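Local coordinates for protein gdp-l-fucose synthetase (Naegleria fowleri, PDB 6AQZ) that binds NADP and probably makes GDP-L-fucose by epimerising and reducing a GDP-4-keto-6-deoxymannose intermediate, at residues N94-K98 with V99-L103; L211-K214 with C215-A218; F237-S240 with H241-A244; N306-F309 with L310-P314. All blocks are in the same frame, centred on the assembly; numbering follows the deposited sequence.

Contact 1 (N94-K98 with V99-L103)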
loop_
_atom_site.group_PDB
_atom_site.type_symbol
_atom_site.label_atom_id
_atom_site.label_comp_id
_atom_site.label_asym_id
_atom_site.label_seq_id
_atom_site.Cartn_x
_atom_site.Cartn_y
_atom_site.Cartn_z
ATOM N N ASN A 94 -17.700 -14.995 -0.328
ATOM C CA ASN A 94 -16.437 -15.387 -0.947
ATOM C C ASN A 94 -15.762 -14.252 -1.688
ATOM O O ASN A 94 -14.581 -14.370 -2.013
ATOM C CB ASN A 94 -16.649 -16.549 -1.922
ATOM N N MET A 95 -16.470 -13.165 -1.970
ATOM C CA MET A 95 -15.848 -12.011 -2.585
ATOM C C MET A 95 -15.409 -10.978 -1.564
ATOM O O MET A 95 -14.967 -9.904 -1.966
ATOM C CB MET A 95 -16.800 -11.337 -3.578
ATOM C CG MET A 95 -17.512 -12.233 -4.565
ATOM S SD MET A 95 -18.810 -11.282 -5.427
ATOM C CE MET A 95 -19.184 -12.399 -6.770
ATOM N N ASN A 96 -15.539 -11.253 -0.263
ATOM C CA ASN A 96 -15.312 -10.215 0.740
ATOM C C ASN A 96 -14.148 -10.503 1.692
ATOM O O ASN A 96 -14.031 -9.812 2.709
ATOM C CB ASN A 96 -16.596 -9.972 1.553
ATOM C CG ASN A 96 -17.750 -9.443 0.693
ATOM O OD1 ASN A 96 -17.528 -8.732 -0.292
ATOM N ND2 ASN A 96 -18.985 -9.812 1.050
ATOM N N PHE A 97 -13.287 -11.486 1.411
ATOM C CA PHE A 97 -12.054 -11.596 2.187
ATOM C C PHE A 97 -11.250 -10.312 2.064
ATOM O O PHE A 97 -11.366 -9.572 1.078
ATOM C CB PHE A 97 -11.208 -12.778 1.728
ATOM C CG PHE A 97 -11.789 -14.116 2.094
ATOM C CD1 PHE A 97 -11.762 -14.556 3.402
ATOM C CD2 PHE A 97 -12.362 -14.929 1.127
ATOM C CE1 PHE A 97 -12.297 -15.804 3.751
ATOM C CE2 PHE A 97 -12.907 -16.180 1.469
ATOM C CZ PHE A 97 -12.868 -16.612 2.779
ATOM N N LYS A 98 -10.462 -10.008 3.096
ATOM C CA LYS A 98 -9.602 -8.827 2.988
ATOM C C LYS A 98 -8.741 -8.874 1.739
ATOM O O LYS A 98 -8.508 -7.836 1.119
ATOM C CB LYS A 98 -8.734 -8.663 4.234
ATOM C CG LYS A 98 -9.493 -8.030 5.385
ATOM C CD LYS A 98 -8.574 -7.731 6.519
ATOM C CE LYS A 98 -9.294 -7.094 7.662
ATOM N NZ LYS A 98 -8.334 -6.940 8.780
ATOM N N VAL A 99 -8.335 -10.075 1.307
ATOM C CA VAL A 99 -7.551 -10.222 0.081
ATOM C C VAL A 99 -8.223 -9.506 -1.080
ATOM O O VAL A 99 -7.603 -8.688 -1.773
ATOM C CB VAL A 99 -7.348 -11.718 -0.228
ATOM C CG1 VAL A 99 -6.971 -11.939 -1.662
ATOM C CG2 VAL A 99 -6.256 -12.287 0.653
ATOM N N SER A 100 -9.528 -9.731 -1.253
ATOM C CA SER A 100 -10.229 -9.124 -2.380
ATOM C C SER A 100 -10.285 -7.599 -2.250
ATOM O O SER A 100 -10.082 -6.877 -3.233
ATOM C CB SER A 100 -11.624 -9.720 -2.481
ATOM O OG SER A 100 -11.572 -11.016 -3.034
ATOM N N PHE A 101 -10.519 -7.086 -1.041
ATOM C CA PHE A 101 -10.562 -5.637 -0.877
ATOM C C PHE A 101 -9.236 -4.988 -1.248
ATOM O O PHE A 101 -9.223 -3.835 -1.701
ATOM C CB PHE A 101 -10.940 -5.259 0.551
ATOM C CG PHE A 101 -12.413 -5.343 0.838
ATOM C CD1 PHE A 101 -13.242 -4.263 0.586
ATOM C CD2 PHE A 101 -12.962 -6.487 1.387
ATOM C CE1 PHE A 101 -14.622 -4.332 0.854
ATOM C CE2 PHE A 101 -14.319 -6.563 1.665
ATOM C CZ PHE A 101 -15.151 -5.487 1.396
ATOM N N TRP A 102 -8.106 -5.675 -1.007
ATOM C CA TRP A 102 -6.830 -5.133 -1.460
ATOM C C TRP A 102 -6.703 -5.245 -2.980
ATOM O O TRP A 102 -6.530 -4.241 -3.677
ATOM C CB TRP A 102 -5.653 -5.834 -0.777
ATOM C CG TRP A 102 -4.360 -5.435 -1.409
ATOM C CD1 TRP A 102 -3.582 -6.194 -2.225
ATOM C CD2 TRP A 102 -3.732 -4.144 -1.332
ATOM N NE1 TRP A 102 -2.503 -5.468 -2.650
ATOM C CE2 TRP A 102 -2.565 -4.205 -2.119
ATOM C CE3 TRP A 102 -4.034 -2.953 -0.653
ATOM C CZ2 TRP A 102 -1.670 -3.121 -2.244
ATOM C CZ3 TRP A 102 -3.177 -1.865 -0.808
ATOM C CH2 TRP A 102 -1.992 -1.962 -1.586
ATOM N N LEU A 103 -6.827 -6.466 -3.512
ATOM C CA LEU A 103 -6.541 -6.708 -4.928
ATOM C C LEU A 103 -7.497 -5.949 -5.839
ATOM O O LEU A 103 -7.057 -5.272 -6.777
ATOM C CB LEU A 103 -6.608 -8.207 -5.246
ATOM C CG LEU A 103 -5.613 -9.081 -4.491
ATOM C CD1 LEU A 103 -5.789 -10.558 -4.793
ATOM C CD2 LEU A 103 -4.206 -8.564 -4.784
HETATM O O HOH W 1 -12.685 -12.502 -1.414
HETATM O O HOH W 2 -14.056 -9.639 -4.599
#

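Contact 2 (L211-K214 with C215-A218)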
loop_
_atom_site.group_PDB
_atom_site.type_symbol
_atom_site.label_atom_id
_atom_site.label_comp_id
_atom_site.label_asym_id
_atom_site.label_seq_id
_atom_site.Cartn_x
_atom_site.Cartn_y
_atom_site.Cartn_z
ATOM N N LEU A 211 -31.439 2.824 7.637
ATOM C CA LEU A 211 -32.519 3.306 8.486
ATOM C C LEU A 211 -33.736 3.684 7.648
ATOM O O LEU A 211 -34.875 3.456 8.064
ATOM C CB LEU A 211 -32.047 4.490 9.312
ATOM C CG LEU A 211 -31.151 4.072 10.475
ATOM C CD1 LEU A 211 -30.714 5.294 11.257
ATOM C CD2 LEU A 211 -31.829 3.056 11.374
ATOM N N MET A 212 -33.512 4.234 6.449
ATOM C CA MET A 212 -34.629 4.571 5.569
ATOM C C MET A 212 -35.392 3.332 5.136
ATOM O O MET A 212 -36.626 3.311 5.171
ATOM C CB MET A 212 -34.148 5.335 4.340
ATOM C CG MET A 212 -33.846 6.778 4.625
ATOM S SD MET A 212 -33.354 7.678 3.153
ATOM C CE MET A 212 -33.007 9.266 3.900
ATOM N N HIS A 213 -34.675 2.280 4.744
ATOM C CA HIS A 213 -35.342 1.059 4.313
ATOM C C HIS A 213 -36.049 0.400 5.487
ATOM O O HIS A 213 -37.146 -0.155 5.330
ATOM C CB HIS A 213 -34.327 0.099 3.695
ATOM C CG HIS A 213 -34.947 -0.999 2.891
ATOM N ND1 HIS A 213 -34.215 -2.037 2.358
ATOM C CD2 HIS A 213 -36.233 -1.228 2.544
ATOM C CE1 HIS A 213 -35.024 -2.850 1.703
ATOM N NE2 HIS A 213 -36.253 -2.383 1.802
ATOM N N LYS A 214 -35.429 0.459 6.667
ATOM C CA LYS A 214 -36.038 -0.077 7.876
ATOM C C LYS A 214 -37.333 0.650 8.209
ATOM O O LYS A 214 -38.344 0.018 8.547
ATOM C CB LYS A 214 -35.049 0.038 9.040
ATOM C CG LYS A 214 -34.574 -1.277 9.605
ATOM C CD LYS A 214 -33.076 -1.312 9.735
ATOM C CE LYS A 214 -32.661 -1.420 11.197
ATOM N NZ LYS A 214 -33.625 -2.293 11.935
ATOM N N CYS A 215 -37.325 1.980 8.098
ATOM C CA CYS A 215 -38.520 2.754 8.395
ATOM C C CYS A 215 -39.618 2.431 7.385
ATOM O O CYS A 215 -40.804 2.347 7.741
ATOM C CB CYS A 215 -38.187 4.247 8.412
ATOM S SG CYS A 215 -39.519 5.314 9.057
ATOM N N TYR A 216 -39.237 2.282 6.113
ATOM C CA TYR A 216 -40.177 1.887 5.075
ATOM C C TYR A 216 -40.832 0.544 5.391
ATOM O O TYR A 216 -42.048 0.397 5.246
ATOM C CB TYR A 216 -39.454 1.837 3.730
ATOM C CG TYR A 216 -40.325 1.409 2.556
ATOM C CD1 TYR A 216 -40.477 0.056 2.246
ATOM C CD2 TYR A 216 -40.961 2.346 1.739
ATOM C CE1 TYR A 216 -41.254 -0.349 1.168
ATOM C CE2 TYR A 216 -41.737 1.947 0.664
ATOM C CZ TYR A 216 -41.884 0.599 0.382
ATOM O OH TYR A 216 -42.660 0.198 -0.688
ATOM N N LYS A 217 -40.044 -0.445 5.838
ATOM C CA LYS A 217 -40.612 -1.748 6.179
ATOM C C LYS A 217 -41.577 -1.643 7.356
ATOM O O LYS A 217 -42.645 -2.272 7.357
ATOM C CB LYS A 217 -39.495 -2.753 6.482
ATOM C CG LYS A 217 -38.649 -3.218 5.273
ATOM C CD LYS A 217 -37.424 -4.072 5.726
ATOM C CE LYS A 217 -36.464 -4.399 4.569
ATOM N NZ LYS A 217 -35.442 -5.446 4.910
ATOM N N ALA A 218 -41.230 -0.823 8.347
ATOM C CA ALA A 218 -42.065 -0.647 9.523
ATOM C C ALA A 218 -43.404 -0.013 9.174
ATOM O O ALA A 218 -44.440 -0.378 9.743
ATOM C CB ALA A 218 -41.325 0.203 10.551
#

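Contact 3 (F237-S240 with H241-A244)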
loop_
_atom_site.group_PDB
_atom_site.type_symbol
_atom_site.label_atom_id
_atom_site.label_comp_id
_atom_site.label_asym_id
_atom_site.label_seq_id
_atom_site.Cartn_x
_atom_site.Cartn_y
_atom_site.Cartn_z
ATOM N N PHE A 237 -22.905 13.963 8.279
ATOM C CA PHE A 237 -23.594 13.384 7.121
ATOM C C PHE A 237 -23.655 14.405 6.000
ATOM O O PHE A 237 -24.138 15.524 6.208
ATOM C CB PHE A 237 -25.025 12.928 7.459
ATOM C CG PHE A 237 -25.089 11.769 8.427
ATOM C CD1 PHE A 237 -24.876 10.467 7.990
ATOM C CD2 PHE A 237 -25.343 11.985 9.777
ATOM C CE1 PHE A 237 -24.933 9.406 8.865
ATOM C CE2 PHE A 237 -25.399 10.935 10.663
ATOM C CZ PHE A 237 -25.187 9.641 10.211
ATOM N N LEU A 238 -23.202 14.015 4.808
ATOM C CA LEU A 238 -23.132 14.931 3.672
ATOM C C LEU A 238 -24.069 14.458 2.575
ATOM O O LEU A 238 -23.926 13.337 2.078
ATOM C CB LEU A 238 -21.699 15.054 3.139
ATOM C CG LEU A 238 -21.485 16.069 2.014
ATOM C CD1 LEU A 238 -21.904 17.480 2.486
ATOM C CD2 LEU A 238 -20.026 16.047 1.557
ATOM N N TYR A 239 -25.021 15.318 2.203
ATOM C CA TYR A 239 -25.931 15.033 1.097
ATOM C C TYR A 239 -25.157 14.852 -0.199
ATOM O O TYR A 239 -24.339 15.697 -0.570
ATOM C CB TYR A 239 -26.940 16.180 0.950
ATOM C CG TYR A 239 -28.098 15.936 0.002
ATOM C CD1 TYR A 239 -28.598 14.655 -0.212
ATOM C CD2 TYR A 239 -28.722 17.002 -0.646
ATOM C CE1 TYR A 239 -29.672 14.439 -1.064
ATOM C CE2 TYR A 239 -29.807 16.804 -1.500
ATOM C CZ TYR A 239 -30.278 15.518 -1.706
ATOM O OH TYR A 239 -31.341 15.298 -2.551
ATOM N N SER A 240 -25.464 13.777 -0.921
ATOM C CA SER A 240 -24.710 13.486 -2.134
ATOM C C SER A 240 -24.787 14.612 -3.163
ATOM O O SER A 240 -23.801 14.863 -3.864
ATOM C CB SER A 240 -25.193 12.165 -2.728
ATOM O OG SER A 240 -26.536 12.277 -3.145
ATOM N N HIS A 241 -25.926 15.309 -3.281
ATOM C CA HIS A 241 -25.960 16.422 -4.232
ATOM C C HIS A 241 -25.011 17.550 -3.806
ATOM O O HIS A 241 -24.341 18.163 -4.649
ATOM C CB HIS A 241 -27.383 16.946 -4.395
ATOM C CG HIS A 241 -28.307 15.971 -5.045
ATOM N ND1 HIS A 241 -29.637 16.246 -5.276
ATOM C CD2 HIS A 241 -28.094 14.720 -5.513
ATOM C CE1 HIS A 241 -30.204 15.209 -5.862
ATOM N NE2 HIS A 241 -29.292 14.265 -6.010
ATOM N N ASP A 242 -24.928 17.824 -2.502
ATOM C CA ASP A 242 -23.943 18.782 -2.018
ATOM C C ASP A 242 -22.515 18.293 -2.280
ATOM O O ASP A 242 -21.666 19.059 -2.760
ATOM C CB ASP A 242 -24.149 19.033 -0.529
ATOM C CG ASP A 242 -25.388 19.805 -0.232
ATOM O OD1 ASP A 242 -26.041 20.316 -1.175
ATOM O OD2 ASP A 242 -25.693 19.917 0.972
ATOM N N ALA A 243 -22.240 17.016 -1.998
ATOM C CA ALA A 243 -20.910 16.471 -2.271
ATOM C C ALA A 243 -20.561 16.602 -3.747
ATOM O O ALA A 243 -19.407 16.892 -4.098
ATOM C CB ALA A 243 -20.829 15.003 -1.845
ATOM N N ALA A 244 -21.557 16.396 -4.625
ATOM C CA ALA A 244 -21.337 16.524 -6.063
ATOM C C ALA A 244 -20.958 17.956 -6.460
ATOM O O ALA A 244 -20.153 18.155 -7.379
ATOM C CB ALA A 244 -22.592 16.065 -6.825
HETATM O O HOH W 3 -25.295 18.178 3.149
#

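Contact 4 (N306-F309 with L310-P314)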
loop_
_atom_site.group_PDB
_atom_site.type_symbol
_atom_site.label_atom_id
_atom_site.label_comp_id
_atom_site.label_asym_id
_atom_site.label_seq_id
_atom_site.Cartn_x
_atom_site.Cartn_y
_atom_site.Cartn_z
ATOM N N ASN A 306 -13.541 20.293 8.174
ATOM C CA ASN A 306 -13.810 20.901 6.879
ATOM C C ASN A 306 -13.119 22.251 6.714
ATOM O O ASN A 306 -13.533 23.048 5.861
ATOM C CB ASN A 306 -15.316 21.048 6.651
ATOM C CG ASN A 306 -15.933 22.180 7.440
ATOM O OD1 ASN A 306 -15.526 22.483 8.554
ATOM N ND2 ASN A 306 -16.977 22.784 6.871
ATOM N N ALA A 307 -12.065 22.510 7.502
ATOM C CA ALA A 307 -11.414 23.814 7.484
ATOM C C ALA A 307 -10.890 24.162 6.100
ATOM O O ALA A 307 -10.936 25.327 5.694
ATOM C CB ALA A 307 -10.276 23.857 8.508
ATOM N N LYS A 308 -10.361 23.181 5.368
ATOM C CA LYS A 308 -9.734 23.511 4.090
ATOM C C LYS A 308 -10.769 23.995 3.066
ATOM O O LYS A 308 -10.594 25.041 2.426
ATOM C CB LYS A 308 -8.941 22.318 3.562
ATOM C CG LYS A 308 -8.306 22.637 2.232
ATOM C CD LYS A 308 -6.908 22.096 2.124
ATOM C CE LYS A 308 -6.894 20.626 1.835
ATOM N NZ LYS A 308 -5.528 20.159 1.520
ATOM N N PHE A 309 -11.854 23.242 2.897
ATOM C CA PHE A 309 -12.891 23.639 1.960
ATOM C C PHE A 309 -13.569 24.927 2.411
ATOM O O PHE A 309 -13.864 25.809 1.594
ATOM C CB PHE A 309 -13.918 22.500 1.812
ATOM C CG PHE A 309 -14.897 22.725 0.721
ATOM C CD1 PHE A 309 -16.039 23.478 0.944
ATOM C CD2 PHE A 309 -14.662 22.223 -0.548
ATOM C CE1 PHE A 309 -16.962 23.694 -0.077
ATOM C CE2 PHE A 309 -15.580 22.444 -1.582
ATOM C CZ PHE A 309 -16.730 23.183 -1.341
ATOM N N LEU A 310 -13.786 25.071 3.721
ATOM C CA LEU A 310 -14.389 26.295 4.232
ATOM C C LEU A 310 -13.485 27.498 3.976
ATOM O O LEU A 310 -13.962 28.597 3.692
ATOM C CB LEU A 310 -14.680 26.133 5.721
ATOM C CG LEU A 310 -15.200 27.398 6.383
ATOM C CD1 LEU A 310 -16.645 27.620 5.965
ATOM C CD2 LEU A 310 -15.067 27.288 7.879
ATOM N N ARG A 311 -12.176 27.310 4.080
ATOM C CA ARG A 311 -11.245 28.392 3.793
ATOM C C ARG A 311 -11.122 28.637 2.290
ATOM O O ARG A 311 -10.981 29.786 1.859
ATOM C CB ARG A 311 -9.888 28.088 4.443
ATOM C CG ARG A 311 -8.702 28.810 3.844
ATOM C CD ARG A 311 -7.381 28.517 4.604
ATOM N NE ARG A 311 -6.868 27.163 4.368
ATOM C CZ ARG A 311 -6.223 26.800 3.261
ATOM N NH1 ARG A 311 -6.020 27.682 2.284
ATOM N NH2 ARG A 311 -5.774 25.562 3.122
ATOM N N LEU A 312 -11.166 27.581 1.474
ATOM C CA LEU A 312 -10.971 27.775 0.042
ATOM C C LEU A 312 -12.254 28.195 -0.667
ATOM O O LEU A 312 -12.192 28.877 -1.696
ATOM C CB LEU A 312 -10.407 26.500 -0.586
ATOM C CG LEU A 312 -8.942 26.318 -0.186
ATOM C CD1 LEU A 312 -8.308 25.131 -0.873
ATOM C CD2 LEU A 312 -8.182 27.615 -0.492
ATOM N N ASN A 313 -13.416 27.850 -0.121
ATOM C CA ASN A 313 -14.696 28.152 -0.758
ATOM C C ASN A 313 -15.660 28.627 0.318
ATOM O O ASN A 313 -16.628 27.940 0.662
ATOM C CB ASN A 313 -15.220 26.918 -1.501
ATOM C CG ASN A 313 -16.391 27.215 -2.421
ATOM O OD1 ASN A 313 -16.809 28.366 -2.587
ATOM N ND2 ASN A 313 -16.891 26.168 -3.076
ATOM N N PRO A 314 -15.420 29.825 0.873
ATOM C CA PRO A 314 -16.222 30.265 2.027
ATOM C C PRO A 314 -17.691 30.508 1.721
ATOM O O PRO A 314 -18.512 30.344 2.634
ATOM C CB PRO A 314 -15.517 31.557 2.480
ATOM C CG PRO A 314 -14.768 32.042 1.271
ATOM C CD PRO A 314 -14.339 30.780 0.552
#

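Contact 1 (N94-K98 with V99-L103)
The Phe101 ring presents its edge to the backbone of 96-98. Asn96 O lies in the ring plane, 3.4 Å from Phe101 CE2, and Phe97 O also sits at the edge, near CD2. Phe87 meets the same ring obliquely. This is the N-terminal end of helix 98-118, in the NADP-binding Rossmann domain. From the N-cap position, Phe97 O accepts weak bonds from Ser100 N and Phe101 N. The first firm helical bond runs from Trp102 N to Lys98 O (3.1 Å, 156° at the hydrogen). The Phe101 side chain leans back toward the start of the helix because CG stands beside the backbone N, chi1 -80°. The Trp102 indole leaves the contact. It meets Trp171 of the second subunit, and its NE1 bonds to Asn110 OD1 of that subunit, so the first turn belongs to the dimer interface. Lys98 NZ bonds to Phe153 O and Asn156 OD1. Ser100 OG is tied to the preceding loop through two waters. One donates to Ser100 OG and to Asn94 O (2.7 Å) and accepts from Phe97 N. The other donates to Met95 O at 2.8 Å and accepts a weak bond from Ser100 OG at 3.2 Å.

Contact 2 (L211-K214 with C215-A218)
Lys217 lays its chain across the imidazole of His213, one helical turn earlier. Its CB starts beside two backbone oxygens, 3.6 Å from Lys214 O and 3.7 Å from His213 O. CG comes closer to His213 O, at 3.4 Å, and begins to pass the ring at CD2. CD still borders His213 O. CE then sits over one face of the imidazole, 3.6 Å from its centroid and displaced toward NE2. This is a CH-pi contact, with CE 18° off the ring normal. Lys217 NZ also ends over this face, higher up, nearest His213 CE1 at 4.1 Å. The extended chain beyond CG, with chi1 -71°, carries CE this far. The pair rides on helix 207-221, where four successive i to i+4 backbone bonds join 211-214 to 215-218. This helix packs against helix 321-335 through Met212 and against helix 272-283 through Cys215. Tyr216 CD1 approaches the imidazole edge, while the Tyr216 ring stacks on Tyr336. The imidazole is held at both nitrogens: ND1 bonds to Phe200 O and NE2 to Tyr336 OH. The closest approach to the imidazole is by the methylene CE. Lys217 NZ, 4.4 Å from His213 ND1, would probably disfavour a second positive charge on the ring.

Contact 3 (F237-S240 with H241-A244)
Tyr239 and His241 run alongside each other, their ring centroids 4.7 Å apart. The planes are inclined by 37°, so the pair is oblique. His241 CB sits over one face of the tyrosine ring in a CH-pi contact, 4.2 Å from the centroid. In turn, Tyr239 OH lies over a face of the imidazole. The tyrosine is aimed this way by CG anti to the backbone N, chi1 -170°. Tyr239 OH bonds to Glu327 OE1, and His42 stacks on the His241 ring.

The tightest apolar packing is on another side of the turn. Leu238 CD2 meets Ala243 CB at 3.6 Å, while Leu238 CD1 reaches Asp242 CB at 4.1 Å. Here strand 234-239, which branches off the Rossmann-type sheet beside strand 184-194, runs straight into helix 240-253. Tyr239 is the N-cap, and its O accepts Ala243 N at 2.9 Å. Ser240 O takes Ala244 N at 2.8 Å. Helix 35-46 covers this start of the helix, with Phe36 on Ala243 and Val40 on Ala244.

The Asp242 carboxylate is more loosely packed. Its OD2 comes no nearer than 3.9 Å to Tyr239 CB. A water links the two residues, accepting from Tyr239 N and donating to Asp242 OD2 at 2.8 Å. Asp242 OD2 also accepts Thr319 N, and OD1 forms a salt bridge with Arg245.

Contact 4 (N306-F309 with L310-P314)
Phe309 and Asn313 make the main ring contact. The amide follows the ring outward, with the two planes 52° apart. Asn313 CB sits over one face of the ring, 4.2 Å from its centroid, in a CH-pi contact. Asn313 ND2 comes to 3.5 Å from Phe309 CZ, near the far end of the ring. Trp249 and Phe316 each meet Phe309 edge-to-face.

The aliphatic contacts are looser. Lys308 CG lies 4.0 Å from Leu312 CD1, and these two side chains keep a common course.

Backbone hydrogen bonds build the short helix 307-312. Asn306 holds the N-cap position, although its side chain makes no capping bond. Its backbone O accepts Leu310 N at 3.0 Å, the first i to i+4 bond. Three more such bonds follow, the last from Asn313 N to Phe309 O at 2.7 Å. Asn313 is the first residue to leave helical geometry. Phe309 faces inward onto helix 240-253 and strand 260-262, so this helix packs against the body of the protein on one side.

The charged groups diverge. Lys308 CD touches Arg311 NH2 at 3.8 Å, but Lys308 NZ stays 5.6 Å from Arg311 NH2. The lysine chain bends at chi2 and chi3 (139° and 78°). Its NZ bonds to Tyr254 OH and Pro259 O, while Arg311 NH1 forms a salt bridge with Glu13.

Overall arrangement
Contacts 2 and 3 are largely buried, contact 1 is partly buried, and contact 4 is at the surface. Contact 3 lies nearest the centre of the chain. Contacts 3 and 4 are neighbours, with centres 15 Å apart, and helix 240-253 serves both: it begins in contact 3 and supports contact 4. Helix 321-335 similarly packs on contacts 2 and 3. Contacts 1 and 3 lie at helix starts, with Phe97 and Tyr239 at the N-cap positions, and use bridging waters. Contact 2 is a lysine CH-pi contact in mid-helix. Contact 4 pairs a buried phenylalanine with surface charges on a short complete helix. Of the four, contact 1 alone meets the second subunit.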